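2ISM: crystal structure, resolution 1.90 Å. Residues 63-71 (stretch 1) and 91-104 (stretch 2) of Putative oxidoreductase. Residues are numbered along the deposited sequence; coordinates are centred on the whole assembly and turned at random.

Stretch 1 63-71: TYAELSVYH
Stretch 2, residues 91-104: YVYAYRTVAEGGLR

Stretch 2 runs as an extended strand through Val98, then reverses in a type II turn from Ala99 to Gly102, closed by Gly102 N to Ala99 O at 3.0 Å; stretch 1 approaches chiefly as loop, with Val69 and Val98 nearest in register (CA to CA 4.7 Å). The stretches run in roughly the same direction, and one backbone hydrogen bond joins them: Tyr70 N donates to Thr97 O at 2.8 Å and 160°, and Val69 CA lies 3.2 Å from the same Thr97 O.

Tyr70, chi1 t (-178°) and chi2 70°, buries the most surface here. Its CB points toward stretch 2, and this rotamer sets the ring between Ala99, where the turn begins, and Leu103, just past its end: Leu103 CD1 sits over one face, 3.7 Å from the Tyr70 ring centroid and 21° off the normal, while Ala99 CB is 4.0 Å from Tyr70 CD1. Leu103 reaches the face with chi1 t and chi2 p.

Arg96 leaves its strand with chi1 p (69°), then extends through chi2 to chi4, all near 180°. That straight reach brings Arg96 NH1 to Ser68 O at 2.9 Å, though the 121° angle makes the bond weak. A water accepts from both Ser68 N (3.0 Å) and Arg96 NH1 (3.2 Å), so that a second, water-mediated path joins the same two residues. Toward the N-terminal ends of both stretches, Tyr64, chi1 t and chi2 75°, places its OH 3.5 Å from Val92 CG2.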

# COMPACT_ATOMS: atom_id res chain seq x y z
N THR B 63 0.32 -26.45 -16.92
CA THR B 63 1.26 -25.92 -17.90
C THR B 63 0.50 -25.14 -18.96
O THR B 63 -0.31 -25.70 -19.72
CB THR B 63 2.07 -27.05 -18.56
OG1 THR B 63 2.86 -27.71 -17.57
CG2 THR B 63 3.00 -26.47 -19.63
N TYR B 64 0.76 -23.84 -19.01
CA TYR B 64 0.11 -22.95 -19.97
C TYR B 64 0.76 -23.16 -21.33
O TYR B 64 0.09 -23.20 -22.36
CB TYR B 64 0.29 -21.50 -19.52
CG TYR B 64 -0.35 -20.49 -20.44
CD1 TYR B 64 -1.73 -20.30 -20.44
CD2 TYR B 64 0.43 -19.72 -21.30
CE1 TYR B 64 -2.32 -19.36 -21.29
CE2 TYR B 64 -0.15 -18.78 -22.15
CZ TYR B 64 -1.52 -18.60 -22.14
OH TYR B 64 -2.09 -17.66 -22.97
N ALA B 65 2.09 -23.28 -21.33
CA ALA B 65 2.83 -23.48 -22.56
C ALA B 65 4.24 -23.97 -22.26
O ALA B 65 4.78 -23.75 -21.17
CB ALA B 65 2.91 -22.19 -23.35
N GLU B 66 4.82 -24.67 -23.22
CA GLU B 66 6.18 -25.15 -23.06
C GLU B 66 6.93 -24.60 -24.26
O GLU B 66 6.50 -24.77 -25.40
CB GLU B 66 6.22 -26.67 -23.05
CG GLU B 66 7.56 -27.23 -22.58
CD GLU B 66 7.49 -28.70 -22.23
OE1 GLU B 66 6.63 -29.07 -21.40
OE2 GLU B 66 8.29 -29.48 -22.78
N LEU B 67 8.04 -23.92 -24.00
CA LEU B 67 8.84 -23.34 -25.07
C LEU B 67 10.26 -23.88 -25.04
O LEU B 67 10.84 -24.07 -23.98
CB LEU B 67 8.87 -21.81 -24.94
CG LEU B 67 7.54 -21.06 -25.01
CD1 LEU B 67 7.75 -19.60 -24.64
CD2 LEU B 67 6.97 -21.17 -26.41
N SER B 68 10.81 -24.13 -26.22
CA SER B 68 12.18 -24.62 -26.33
C SER B 68 13.07 -23.43 -26.00
O SER B 68 12.91 -22.35 -26.56
CB SER B 68 12.46 -25.10 -27.76
OG SER B 68 13.85 -25.33 -27.95
N VAL B 69 14.00 -23.62 -25.07
CA VAL B 69 14.90 -22.54 -24.71
C VAL B 69 16.28 -23.10 -24.44
O VAL B 69 16.45 -24.31 -24.27
CB VAL B 69 14.43 -21.79 -23.43
CG1 VAL B 69 13.02 -21.24 -23.62
CG2 VAL B 69 14.48 -22.72 -22.23
N TYR B 70 17.26 -22.21 -24.43
CA TYR B 70 18.65 -22.55 -24.17
C TYR B 70 18.86 -22.25 -22.70
O TYR B 70 19.11 -21.10 -22.33
CB TYR B 70 19.58 -21.66 -25.00
CG TYR B 70 21.05 -21.97 -24.84
CD1 TYR B 70 21.59 -23.14 -25.36
CD2 TYR B 70 21.90 -21.06 -24.21
CE1 TYR B 70 22.95 -23.41 -25.27
CE2 TYR B 70 23.27 -21.32 -24.11
CZ TYR B 70 23.79 -22.49 -24.65
OH TYR B 70 25.14 -22.74 -24.59
N HIS B 71 18.74 -23.26 -21.85
CA HIS B 71 18.89 -23.00 -20.43
C HIS B 71 20.25 -23.36 -19.84
O HIS B 71 20.43 -24.41 -19.23
CB HIS B 71 17.75 -23.65 -19.63
CG HIS B 71 17.46 -25.07 -20.01
ND1 HIS B 71 18.21 -26.13 -19.54
CD2 HIS B 71 16.49 -25.60 -20.79
CE1 HIS B 71 17.71 -27.25 -20.02
NE2 HIS B 71 16.67 -26.96 -20.78
N TYR B 91 -2.68 -12.12 -26.53
CA TYR B 91 -1.26 -12.25 -26.78
C TYR B 91 -0.49 -12.17 -25.46
O TYR B 91 -0.75 -11.30 -24.63
CB TYR B 91 -0.63 -11.31 -27.80
CG TYR B 91 -1.24 -11.44 -29.18
CD1 TYR B 91 -1.06 -12.60 -29.93
CD2 TYR B 91 -2.04 -10.42 -29.71
CE1 TYR B 91 -1.66 -12.75 -31.19
CE2 TYR B 91 -2.64 -10.56 -30.97
CZ TYR B 91 -2.45 -11.72 -31.69
OH TYR B 91 -3.05 -11.87 -32.92
N VAL B 92 0.43 -13.10 -25.28
CA VAL B 92 1.29 -13.16 -24.11
C VAL B 92 2.71 -13.03 -24.65
O VAL B 92 3.12 -13.79 -25.53
CB VAL B 92 1.16 -14.51 -23.36
CG1 VAL B 92 2.16 -14.57 -22.21
CG2 VAL B 92 -0.26 -14.68 -22.82
N TYR B 93 3.45 -12.05 -24.14
CA TYR B 93 4.81 -11.84 -24.61
C TYR B 93 5.80 -12.52 -23.69
O TYR B 93 5.59 -12.60 -22.48
CB TYR B 93 5.11 -10.34 -24.70
CG TYR B 93 4.34 -9.65 -25.80
CD1 TYR B 93 4.97 -9.23 -26.97
CD2 TYR B 93 2.96 -9.44 -25.68
CE1 TYR B 93 4.26 -8.62 -28.00
CE2 TYR B 93 2.24 -8.83 -26.71
CZ TYR B 93 2.89 -8.43 -27.86
OH TYR B 93 2.18 -7.84 -28.88
N ALA B 94 6.88 -13.03 -24.27
CA ALA B 94 7.91 -13.70 -23.49
C ALA B 94 9.27 -13.46 -24.10
O ALA B 94 9.41 -13.38 -25.32
CB ALA B 94 7.62 -15.20 -23.43
N TYR B 95 10.28 -13.33 -23.23
CA TYR B 95 11.66 -13.12 -23.64
C TYR B 95 12.36 -14.46 -23.43
O TYR B 95 12.28 -15.02 -22.33
CB TYR B 95 12.31 -12.06 -22.73
CG TYR B 95 13.73 -11.66 -23.10
CD1 TYR B 95 14.00 -10.38 -23.60
CD2 TYR B 95 14.80 -12.53 -22.91
CE1 TYR B 95 15.31 -9.98 -23.90
CE2 TYR B 95 16.12 -12.15 -23.22
CZ TYR B 95 16.36 -10.87 -23.71
OH TYR B 95 17.64 -10.46 -24.00
N ARG B 96 13.02 -14.98 -24.46
CA ARG B 96 13.70 -16.27 -24.30
C ARG B 96 15.01 -16.39 -25.07
O ARG B 96 15.21 -15.72 -26.09
CB ARG B 96 12.78 -17.42 -24.74
CG ARG B 96 12.52 -17.45 -26.25
CD ARG B 96 11.94 -18.78 -26.71
NE ARG B 96 11.60 -18.75 -28.13
CZ ARG B 96 11.13 -19.79 -28.81
NH1 ARG B 96 10.95 -20.96 -28.21
NH2 ARG B 96 10.83 -19.65 -30.10
N THR B 97 15.89 -17.25 -24.57
CA THR B 97 17.16 -17.53 -25.23
C THR B 97 16.86 -18.80 -26.02
O THR B 97 16.39 -19.79 -25.45
CB THR B 97 18.28 -17.83 -24.21
OG1 THR B 97 18.24 -16.86 -23.15
CG2 THR B 97 19.64 -17.77 -24.89
N VAL B 98 17.10 -18.78 -27.33
CA VAL B 98 16.83 -19.95 -28.15
C VAL B 98 18.10 -20.39 -28.88
O VAL B 98 18.98 -19.57 -29.17
CB VAL B 98 15.69 -19.67 -29.17
CG1 VAL B 98 16.19 -18.77 -30.29
CG2 VAL B 98 15.15 -20.98 -29.72
N ALA B 99 18.20 -21.68 -29.18
CA ALA B 99 19.37 -22.23 -29.86
C ALA B 99 19.07 -22.72 -31.28
O ALA B 99 19.97 -22.78 -32.12
CB ALA B 99 19.97 -23.37 -29.04
N GLU B 100 17.82 -23.07 -31.54
CA GLU B 100 17.42 -23.57 -32.86
C GLU B 100 17.63 -22.56 -33.98
O GLU B 100 16.99 -21.50 -34.02
CB GLU B 100 15.95 -24.01 -32.83
CG GLU B 100 15.71 -25.36 -32.18
CD GLU B 100 16.40 -26.49 -32.91
OE1 GLU B 100 16.44 -26.46 -34.16
OE2 GLU B 100 16.90 -27.42 -32.24
N GLY B 101 18.52 -22.89 -34.91
CA GLY B 101 18.80 -22.02 -36.03
C GLY B 101 19.85 -20.97 -35.72
O GLY B 101 20.20 -20.16 -36.57
N GLY B 102 20.37 -21.01 -34.50
CA GLY B 102 21.38 -20.06 -34.07
C GLY B 102 21.07 -19.61 -32.65
O GLY B 102 19.91 -19.44 -32.29
N LEU B 103 22.11 -19.44 -31.85
CA LEU B 103 21.93 -19.02 -30.46
C LEU B 103 21.73 -17.52 -30.33
O LEU B 103 22.60 -16.73 -30.71
CB LEU B 103 23.15 -19.45 -29.63
CG LEU B 103 23.17 -19.05 -28.15
CD1 LEU B 103 22.04 -19.73 -27.39
CD2 LEU B 103 24.51 -19.45 -27.56
N ARG B 104 20.58 -17.11 -29.80
CA ARG B 104 20.31 -15.70 -29.60
C ARG B 104 19.10 -15.50 -28.70
O ARG B 104 18.35 -16.45 -28.44
CB ARG B 104 20.09 -14.99 -30.95
CG ARG B 104 18.71 -15.15 -31.58
CD ARG B 104 18.47 -16.54 -32.19
NE ARG B 104 17.26 -16.54 -33.03
CZ ARG B 104 16.86 -17.57 -33.77
NH1 ARG B 104 17.56 -18.70 -33.79
NH2 ARG B 104 15.76 -17.47 -34.50
O HOH W 1 9.31 -23.59 -28.80
O HOH W 2 16.28 -23.62 -28.36